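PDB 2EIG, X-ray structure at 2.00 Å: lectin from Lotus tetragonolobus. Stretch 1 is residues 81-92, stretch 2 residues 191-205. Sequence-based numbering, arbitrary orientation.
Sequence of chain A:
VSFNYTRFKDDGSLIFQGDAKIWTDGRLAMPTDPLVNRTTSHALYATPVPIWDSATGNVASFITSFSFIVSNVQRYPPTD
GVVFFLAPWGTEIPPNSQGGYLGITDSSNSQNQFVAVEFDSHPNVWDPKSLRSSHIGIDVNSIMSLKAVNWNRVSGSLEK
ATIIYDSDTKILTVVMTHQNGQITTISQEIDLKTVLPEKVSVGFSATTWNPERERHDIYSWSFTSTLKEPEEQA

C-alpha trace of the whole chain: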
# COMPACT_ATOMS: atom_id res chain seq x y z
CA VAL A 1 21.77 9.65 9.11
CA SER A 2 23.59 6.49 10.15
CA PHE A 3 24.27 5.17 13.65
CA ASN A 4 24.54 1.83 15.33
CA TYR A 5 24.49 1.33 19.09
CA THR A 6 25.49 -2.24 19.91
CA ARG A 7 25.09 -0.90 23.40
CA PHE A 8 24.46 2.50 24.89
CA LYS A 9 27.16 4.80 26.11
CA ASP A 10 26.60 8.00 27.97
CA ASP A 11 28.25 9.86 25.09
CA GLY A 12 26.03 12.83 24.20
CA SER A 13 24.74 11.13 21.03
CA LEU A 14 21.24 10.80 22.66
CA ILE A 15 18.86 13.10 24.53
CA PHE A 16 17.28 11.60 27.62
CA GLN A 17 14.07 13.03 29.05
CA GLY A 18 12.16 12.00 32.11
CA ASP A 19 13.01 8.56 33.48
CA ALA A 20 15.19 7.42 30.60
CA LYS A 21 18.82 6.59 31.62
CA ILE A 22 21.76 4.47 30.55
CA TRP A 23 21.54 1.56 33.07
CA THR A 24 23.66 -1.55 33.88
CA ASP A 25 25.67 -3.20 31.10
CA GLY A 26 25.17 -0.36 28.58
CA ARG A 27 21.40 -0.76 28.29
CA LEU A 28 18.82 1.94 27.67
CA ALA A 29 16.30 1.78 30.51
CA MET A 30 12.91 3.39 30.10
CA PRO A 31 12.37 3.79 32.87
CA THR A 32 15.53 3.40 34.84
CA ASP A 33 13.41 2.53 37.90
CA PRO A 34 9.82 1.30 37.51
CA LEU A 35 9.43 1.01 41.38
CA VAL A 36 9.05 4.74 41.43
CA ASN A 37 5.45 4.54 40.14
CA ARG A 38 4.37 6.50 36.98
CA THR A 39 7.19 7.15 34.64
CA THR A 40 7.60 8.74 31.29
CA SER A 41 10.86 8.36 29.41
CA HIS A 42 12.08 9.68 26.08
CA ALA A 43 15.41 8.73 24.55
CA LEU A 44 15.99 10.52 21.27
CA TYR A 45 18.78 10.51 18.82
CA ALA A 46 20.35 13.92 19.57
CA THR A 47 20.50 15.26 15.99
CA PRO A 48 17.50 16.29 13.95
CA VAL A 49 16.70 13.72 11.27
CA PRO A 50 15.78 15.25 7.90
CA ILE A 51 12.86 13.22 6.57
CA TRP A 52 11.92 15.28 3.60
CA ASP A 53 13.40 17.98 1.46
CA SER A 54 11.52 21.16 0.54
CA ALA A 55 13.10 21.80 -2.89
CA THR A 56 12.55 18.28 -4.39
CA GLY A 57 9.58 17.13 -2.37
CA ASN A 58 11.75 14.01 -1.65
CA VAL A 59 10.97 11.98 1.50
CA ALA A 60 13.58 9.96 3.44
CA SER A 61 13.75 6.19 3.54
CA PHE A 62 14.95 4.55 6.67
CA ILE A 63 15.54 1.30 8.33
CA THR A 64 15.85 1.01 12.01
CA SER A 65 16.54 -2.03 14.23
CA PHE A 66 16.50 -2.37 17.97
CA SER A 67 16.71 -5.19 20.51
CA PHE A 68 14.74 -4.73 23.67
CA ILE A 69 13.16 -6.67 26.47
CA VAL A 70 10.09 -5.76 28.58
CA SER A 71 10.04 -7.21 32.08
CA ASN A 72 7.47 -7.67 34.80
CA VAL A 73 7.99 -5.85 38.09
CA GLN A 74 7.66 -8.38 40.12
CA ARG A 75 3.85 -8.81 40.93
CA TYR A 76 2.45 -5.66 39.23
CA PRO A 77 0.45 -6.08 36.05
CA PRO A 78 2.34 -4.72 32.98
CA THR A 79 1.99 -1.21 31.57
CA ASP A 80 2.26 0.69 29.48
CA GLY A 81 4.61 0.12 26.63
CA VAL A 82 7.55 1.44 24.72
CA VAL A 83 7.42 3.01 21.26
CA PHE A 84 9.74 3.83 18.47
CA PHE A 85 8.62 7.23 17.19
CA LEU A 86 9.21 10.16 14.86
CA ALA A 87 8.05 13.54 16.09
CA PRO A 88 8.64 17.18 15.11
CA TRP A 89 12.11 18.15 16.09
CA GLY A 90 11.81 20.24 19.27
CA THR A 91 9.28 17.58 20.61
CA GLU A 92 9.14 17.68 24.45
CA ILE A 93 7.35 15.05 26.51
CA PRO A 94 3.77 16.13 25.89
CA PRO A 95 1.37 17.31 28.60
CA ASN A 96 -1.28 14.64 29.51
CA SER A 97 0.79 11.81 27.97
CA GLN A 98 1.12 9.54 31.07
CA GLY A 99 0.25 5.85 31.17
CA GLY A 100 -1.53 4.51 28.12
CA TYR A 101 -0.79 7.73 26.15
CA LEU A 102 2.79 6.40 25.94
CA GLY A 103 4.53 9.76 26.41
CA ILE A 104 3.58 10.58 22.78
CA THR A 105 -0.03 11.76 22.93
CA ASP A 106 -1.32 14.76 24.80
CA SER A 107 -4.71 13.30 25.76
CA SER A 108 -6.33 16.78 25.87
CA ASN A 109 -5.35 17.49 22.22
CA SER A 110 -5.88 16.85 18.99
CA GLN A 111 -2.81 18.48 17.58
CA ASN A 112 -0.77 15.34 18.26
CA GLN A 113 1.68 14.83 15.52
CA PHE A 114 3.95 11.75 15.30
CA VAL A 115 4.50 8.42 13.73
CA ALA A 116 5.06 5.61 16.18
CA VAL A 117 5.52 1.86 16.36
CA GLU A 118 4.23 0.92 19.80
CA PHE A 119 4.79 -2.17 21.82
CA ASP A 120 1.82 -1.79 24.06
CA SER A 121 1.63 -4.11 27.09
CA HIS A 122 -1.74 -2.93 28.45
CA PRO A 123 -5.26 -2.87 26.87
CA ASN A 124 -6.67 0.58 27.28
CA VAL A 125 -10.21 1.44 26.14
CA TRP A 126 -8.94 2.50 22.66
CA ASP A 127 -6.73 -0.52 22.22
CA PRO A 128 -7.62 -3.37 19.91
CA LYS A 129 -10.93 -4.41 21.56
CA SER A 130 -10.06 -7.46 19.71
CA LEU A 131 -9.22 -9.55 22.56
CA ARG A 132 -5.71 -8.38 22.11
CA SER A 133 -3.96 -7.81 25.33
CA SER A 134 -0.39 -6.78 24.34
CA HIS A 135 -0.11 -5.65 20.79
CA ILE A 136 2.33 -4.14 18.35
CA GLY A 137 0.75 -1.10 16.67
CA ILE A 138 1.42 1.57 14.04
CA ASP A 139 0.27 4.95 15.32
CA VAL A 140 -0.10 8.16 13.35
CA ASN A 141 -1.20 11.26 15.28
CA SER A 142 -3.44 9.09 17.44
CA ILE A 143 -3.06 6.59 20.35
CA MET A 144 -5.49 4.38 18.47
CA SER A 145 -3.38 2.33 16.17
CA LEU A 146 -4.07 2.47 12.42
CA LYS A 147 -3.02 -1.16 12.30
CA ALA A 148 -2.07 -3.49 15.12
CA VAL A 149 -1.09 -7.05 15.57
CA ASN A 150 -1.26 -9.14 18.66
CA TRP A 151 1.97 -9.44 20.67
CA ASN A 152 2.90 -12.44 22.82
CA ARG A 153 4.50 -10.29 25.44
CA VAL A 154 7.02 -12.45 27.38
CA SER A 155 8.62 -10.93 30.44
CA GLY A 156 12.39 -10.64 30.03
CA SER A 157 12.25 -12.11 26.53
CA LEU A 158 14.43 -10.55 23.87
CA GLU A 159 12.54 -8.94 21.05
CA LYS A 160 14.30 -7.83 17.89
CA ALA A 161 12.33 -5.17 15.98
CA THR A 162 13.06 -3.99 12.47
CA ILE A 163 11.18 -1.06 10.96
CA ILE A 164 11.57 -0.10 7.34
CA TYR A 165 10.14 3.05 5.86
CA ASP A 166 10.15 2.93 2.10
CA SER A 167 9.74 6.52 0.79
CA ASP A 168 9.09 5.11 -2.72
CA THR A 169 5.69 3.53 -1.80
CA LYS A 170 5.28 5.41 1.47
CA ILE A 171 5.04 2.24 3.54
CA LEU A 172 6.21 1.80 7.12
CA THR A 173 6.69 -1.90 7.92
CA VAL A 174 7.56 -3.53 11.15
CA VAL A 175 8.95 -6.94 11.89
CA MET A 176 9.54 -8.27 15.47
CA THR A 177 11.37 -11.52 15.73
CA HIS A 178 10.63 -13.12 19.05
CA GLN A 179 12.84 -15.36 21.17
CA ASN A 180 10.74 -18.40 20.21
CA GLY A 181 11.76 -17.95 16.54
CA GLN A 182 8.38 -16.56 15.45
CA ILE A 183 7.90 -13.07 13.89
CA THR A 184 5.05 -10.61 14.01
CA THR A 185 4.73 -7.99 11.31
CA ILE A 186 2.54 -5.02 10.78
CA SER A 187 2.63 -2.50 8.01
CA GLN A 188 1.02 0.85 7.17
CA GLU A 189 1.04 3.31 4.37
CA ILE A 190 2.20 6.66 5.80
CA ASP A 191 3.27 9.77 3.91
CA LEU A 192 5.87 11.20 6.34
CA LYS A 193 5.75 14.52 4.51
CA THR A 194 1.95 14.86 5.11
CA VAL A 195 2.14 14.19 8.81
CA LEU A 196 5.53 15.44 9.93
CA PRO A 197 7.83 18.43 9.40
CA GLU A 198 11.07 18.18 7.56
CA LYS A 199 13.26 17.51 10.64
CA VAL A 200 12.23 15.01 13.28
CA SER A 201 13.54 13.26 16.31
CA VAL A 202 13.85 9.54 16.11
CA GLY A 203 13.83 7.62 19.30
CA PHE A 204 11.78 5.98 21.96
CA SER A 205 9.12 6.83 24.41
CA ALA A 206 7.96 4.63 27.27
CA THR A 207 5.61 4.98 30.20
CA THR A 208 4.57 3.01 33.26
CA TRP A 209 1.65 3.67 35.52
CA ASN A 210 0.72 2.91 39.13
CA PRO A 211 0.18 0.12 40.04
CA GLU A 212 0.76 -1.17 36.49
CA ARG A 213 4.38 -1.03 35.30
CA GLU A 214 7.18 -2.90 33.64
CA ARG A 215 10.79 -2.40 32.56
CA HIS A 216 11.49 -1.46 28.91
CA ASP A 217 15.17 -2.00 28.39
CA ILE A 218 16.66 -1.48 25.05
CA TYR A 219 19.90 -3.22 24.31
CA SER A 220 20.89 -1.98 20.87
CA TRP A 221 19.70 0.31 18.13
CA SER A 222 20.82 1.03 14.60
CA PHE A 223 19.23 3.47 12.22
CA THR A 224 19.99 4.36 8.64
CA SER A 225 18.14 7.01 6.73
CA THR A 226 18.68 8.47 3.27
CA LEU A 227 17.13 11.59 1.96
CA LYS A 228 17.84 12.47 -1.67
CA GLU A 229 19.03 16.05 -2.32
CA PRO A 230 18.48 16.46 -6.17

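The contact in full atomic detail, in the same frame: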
# COMPACT_ATOMS: atom_id res chain seq x y z
N GLY A 81 4.04 0.57 27.87
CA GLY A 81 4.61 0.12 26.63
C GLY A 81 5.79 0.98 26.33
O GLY A 81 6.08 1.89 27.09
N VAL A 82 6.47 0.64 25.25
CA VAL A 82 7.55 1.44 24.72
C VAL A 82 7.28 1.59 23.21
O VAL A 82 6.78 0.67 22.56
CB VAL A 82 8.97 0.81 25.03
CG1 VAL A 82 9.06 -0.67 24.56
CG2 VAL A 82 10.14 1.65 24.38
N VAL A 83 7.56 2.77 22.69
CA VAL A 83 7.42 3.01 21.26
C VAL A 83 8.69 3.49 20.62
O VAL A 83 9.45 4.16 21.27
CB VAL A 83 6.24 3.98 20.98
CG1 VAL A 83 5.06 3.61 21.93
CG2 VAL A 83 6.66 5.46 21.11
N PHE A 84 8.90 3.10 19.37
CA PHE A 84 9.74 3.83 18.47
C PHE A 84 8.89 4.90 17.75
O PHE A 84 7.81 4.60 17.23
CB PHE A 84 10.41 2.93 17.41
CG PHE A 84 11.20 3.72 16.39
CD1 PHE A 84 12.49 4.18 16.71
CD2 PHE A 84 10.64 4.08 15.18
CE1 PHE A 84 13.20 4.94 15.80
CE2 PHE A 84 11.33 4.83 14.27
CZ PHE A 84 12.63 5.26 14.56
N PHE A 85 9.37 6.12 17.73
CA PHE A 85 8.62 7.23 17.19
C PHE A 85 9.46 8.33 16.50
O PHE A 85 10.65 8.57 16.84
CB PHE A 85 7.62 7.85 18.21
CG PHE A 85 8.23 8.83 19.23
CD1 PHE A 85 7.81 10.14 19.24
CD2 PHE A 85 9.11 8.41 20.23
CE1 PHE A 85 8.28 11.07 20.21
CE2 PHE A 85 9.63 9.34 21.20
CZ PHE A 85 9.19 10.65 21.20
N LEU A 86 8.83 8.92 15.49
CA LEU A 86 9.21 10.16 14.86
C LEU A 86 8.24 11.23 15.32
O LEU A 86 6.99 11.03 15.34
CB LEU A 86 9.08 10.06 13.34
CG LEU A 86 10.17 9.29 12.60
CD1 LEU A 86 10.18 7.84 13.04
CD2 LEU A 86 9.87 9.36 11.09
N ALA A 87 8.82 12.37 15.66
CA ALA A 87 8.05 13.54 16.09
C ALA A 87 8.79 14.82 15.65
O ALA A 87 10.02 14.79 15.49
CB ALA A 87 7.85 13.53 17.55
N PRO A 88 8.05 15.94 15.48
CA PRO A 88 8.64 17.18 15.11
C PRO A 88 9.84 17.45 15.96
O PRO A 88 9.80 17.34 17.19
CB PRO A 88 7.51 18.20 15.43
CG PRO A 88 6.31 17.45 15.04
CD PRO A 88 6.59 16.10 15.69
N TRP A 89 10.94 17.75 15.31
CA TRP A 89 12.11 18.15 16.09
C TRP A 89 11.77 19.36 17.01
O TRP A 89 11.05 20.28 16.62
CB TRP A 89 13.33 18.39 15.21
CG TRP A 89 14.52 18.71 16.05
CD1 TRP A 89 15.00 19.96 16.34
CD2 TRP A 89 15.34 17.77 16.76
NE1 TRP A 89 16.09 19.85 17.17
CE2 TRP A 89 16.33 18.52 17.44
CE3 TRP A 89 15.34 16.37 16.90
CZ2 TRP A 89 17.32 17.91 18.24
CZ3 TRP A 89 16.33 15.77 17.67
CH2 TRP A 89 17.32 16.53 18.30
N GLY A 90 12.24 19.31 18.25
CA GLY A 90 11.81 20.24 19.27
C GLY A 90 10.65 19.70 20.10
O GLY A 90 10.21 20.41 21.00
N THR A 91 10.14 18.49 19.77
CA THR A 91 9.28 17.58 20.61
C THR A 91 9.75 17.72 22.09
O THR A 91 10.95 17.68 22.35
CB THR A 91 9.25 15.93 20.06
OG1 THR A 91 9.29 14.92 21.11
CG2 THR A 91 10.39 15.51 19.14
N GLU A 92 8.84 18.00 23.04
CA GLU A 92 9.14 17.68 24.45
C GLU A 92 8.13 16.62 24.83
O GLU A 92 7.22 16.33 24.04
CB GLU A 92 9.01 18.89 25.39
CG GLU A 92 10.04 20.02 25.19
CD GLU A 92 11.47 19.57 25.34
OE1 GLU A 92 12.35 20.34 24.92
OE2 GLU A 92 11.72 18.46 25.86
N ASP A 191 2.46 8.73 4.52
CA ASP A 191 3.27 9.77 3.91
C ASP A 191 3.88 10.65 4.99
O ASP A 191 3.19 11.50 5.55
CB ASP A 191 2.43 10.65 2.95
CG ASP A 191 3.30 11.40 1.93
OD1 ASP A 191 2.82 11.56 0.77
OD2 ASP A 191 4.44 11.83 2.25
N LEU A 192 5.18 10.43 5.29
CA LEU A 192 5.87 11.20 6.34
C LEU A 192 5.78 12.68 6.10
O LEU A 192 5.71 13.45 7.03
CB LEU A 192 7.35 10.81 6.46
CG LEU A 192 7.68 9.43 6.98
CD1 LEU A 192 9.19 9.24 7.23
CD2 LEU A 192 6.84 9.08 8.23
N LYS A 193 5.76 13.09 4.84
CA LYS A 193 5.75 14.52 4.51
C LYS A 193 4.36 15.12 4.73
O LYS A 193 4.27 16.33 4.86
CB LYS A 193 6.26 14.78 3.09
CG LYS A 193 6.47 16.25 2.68
CD LYS A 193 6.80 16.39 1.18
CE LYS A 193 7.00 17.90 0.83
NZ LYS A 193 6.28 18.40 -0.43
N THR A 194 3.29 14.30 4.80
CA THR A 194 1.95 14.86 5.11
C THR A 194 1.81 15.08 6.60
O THR A 194 1.17 16.03 7.06
CB THR A 194 0.71 14.04 4.60
OG1 THR A 194 0.82 12.66 4.96
CG2 THR A 194 0.48 14.14 3.05
N VAL A 195 2.39 14.18 7.38
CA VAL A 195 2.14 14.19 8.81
C VAL A 195 3.24 14.79 9.65
O VAL A 195 3.02 15.06 10.81
CB VAL A 195 1.73 12.79 9.34
CG1 VAL A 195 0.32 12.44 8.83
CG2 VAL A 195 2.77 11.72 8.94
N LEU A 196 4.42 15.00 9.09
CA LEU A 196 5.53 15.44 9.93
C LEU A 196 6.28 16.57 9.24
O LEU A 196 6.24 16.67 8.01
CB LEU A 196 6.50 14.26 10.17
CG LEU A 196 6.07 13.22 11.21
CD1 LEU A 196 6.92 11.99 11.13
CD2 LEU A 196 6.07 13.81 12.60
N PRO A 197 7.01 17.40 10.03
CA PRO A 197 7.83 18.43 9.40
C PRO A 197 9.12 17.85 8.91
O PRO A 197 9.35 16.64 9.02
CB PRO A 197 8.08 19.45 10.56
CG PRO A 197 8.15 18.59 11.74
CD PRO A 197 7.10 17.47 11.49
N GLU A 198 9.98 18.69 8.35
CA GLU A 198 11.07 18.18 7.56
C GLU A 198 12.26 17.68 8.41
O GLU A 198 13.18 17.07 7.90
CB GLU A 198 11.49 19.25 6.55
CG GLU A 198 12.10 20.46 7.23
CD GLU A 198 12.10 21.66 6.28
OE1 GLU A 198 13.17 21.92 5.69
OE2 GLU A 198 11.03 22.29 6.11
N LYS A 199 12.22 17.97 9.71
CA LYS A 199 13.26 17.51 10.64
C LYS A 199 12.49 16.88 11.77
O LYS A 199 11.48 17.41 12.19
CB LYS A 199 14.13 18.67 11.20
CG LYS A 199 15.06 19.32 10.18
CD LYS A 199 15.82 20.46 10.84
CE LYS A 199 16.40 21.42 9.78
NZ LYS A 199 16.91 20.68 8.57
N VAL A 200 12.90 15.69 12.19
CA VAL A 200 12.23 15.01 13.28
C VAL A 200 13.24 14.46 14.27
O VAL A 200 14.43 14.37 13.98
CB VAL A 200 11.28 13.88 12.75
CG1 VAL A 200 10.16 14.46 11.87
CG2 VAL A 200 12.04 12.81 11.97
N SER A 201 12.77 14.13 15.46
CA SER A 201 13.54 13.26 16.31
C SER A 201 13.15 11.88 15.89
O SER A 201 12.05 11.63 15.34
CB SER A 201 13.22 13.52 17.77
OG SER A 201 11.82 13.31 18.01
N VAL A 202 14.12 10.98 16.06
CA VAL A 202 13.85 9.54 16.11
C VAL A 202 14.27 9.13 17.48
O VAL A 202 15.24 9.69 18.07
CB VAL A 202 14.59 8.72 15.00
CG1 VAL A 202 14.08 9.20 13.66
CG2 VAL A 202 16.16 8.91 15.09
N GLY A 203 13.54 8.15 18.00
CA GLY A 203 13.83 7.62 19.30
C GLY A 203 12.67 6.88 19.91
O GLY A 203 11.79 6.32 19.24
N PHE A 204 12.69 6.84 21.23
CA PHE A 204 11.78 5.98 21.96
C PHE A 204 11.08 6.76 23.02
O PHE A 204 11.63 7.71 23.57
CB PHE A 204 12.55 4.83 22.63
CG PHE A 204 13.35 4.01 21.68
CD1 PHE A 204 14.71 4.30 21.47
CD2 PHE A 204 12.76 2.94 20.98
CE1 PHE A 204 15.45 3.54 20.58
CE2 PHE A 204 13.52 2.16 20.08
CZ PHE A 204 14.88 2.48 19.89
N SER A 205 9.86 6.34 23.30
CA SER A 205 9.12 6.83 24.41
C SER A 205 8.53 5.63 25.13
O SER A 205 8.09 4.66 24.50
CB SER A 205 7.99 7.76 23.92
OG SER A 205 7.23 8.16 25.00
O HOH W 1 11.27 10.73 18.33

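How are the two backbones held together? Strand 81-88 and strand 199-205 run antiparallel, far apart in sequence but adjacent in one sheet, and alternate residues exchange bonds in pairs. Val 83 N donates to Ser 205 O at 2.7 Å, and Ser 205 N returns a bond to Val 83 O at 3.0 Å. In the next pair Phe 85 N reaches Gly 203 O at 2.9 Å, while the bond from Gly 203 N to Phe 85 O, 3.1 Å long, is weak because it is bent to 134° at the hydrogen. The third pair is uneven too: Ser 201 N to Ala 87 O is 2.8 Å, but Ala 87 N to Ser 201 O is weak at 3.3 Å. Beyond the strand, Trp 89 N still finds Lys 199 O at 3.2 Å, extending the ladder by one bond.

What else do the carbonyl oxygens accept? Residues between the bonded pairs bring their CA atoms close to the same acceptors: Phe 204 CA lies 3.0 Å from Val 83 O, and Leu 86 CA lies 3.2 Å from Ser 201 O, both CA-H...O contacts. Phe 85 O, with its weak partner in the strand, also accepts a proton from a water at 2.7 Å. The oxygen of that water is 2.7 Å from Ser 201 OG as well, so it links the backbone of one strand to a side chain of the other.

Which side chains meet on the face carrying Phe 84 and Leu 86? Phe 84 turns the edge of its ring toward the face of Phe 204, with centroids 5.9 Å apart and planes at 72°, an arrangement that sets the positive ring hydrogens against the electron-rich face. Leu 86 sits among aliphatic neighbours: its CB is 3.6 Å from Leu 196 CD1, its CD2 3.9 Å from Leu 192 CD1, and its CG 4.0 Å from Val 200 CG2. The first two contacts tie the residue after the short helix, and the helix itself, to the strand; the third joins the two strands.

What happens on the other face and at the strand's end? Phe 85 CE2 comes within 3.5 Å of Ser 205 CB, and the ring also lies near the carbonyl of Gly 203, a residue with no side chain of its own. Pro 88 packs its CG 3.6 Å from Pro 197 CD. The chain then makes a type II turn from Pro 88 to Thr 91, with Thr 91 N donating to Pro 88 O, although that oxygen is crowded in the model and its place is less certain, and the edge of the Trp 89 ring approaches Ser 201, with CE3 3.6 Å from Ser 201 CA.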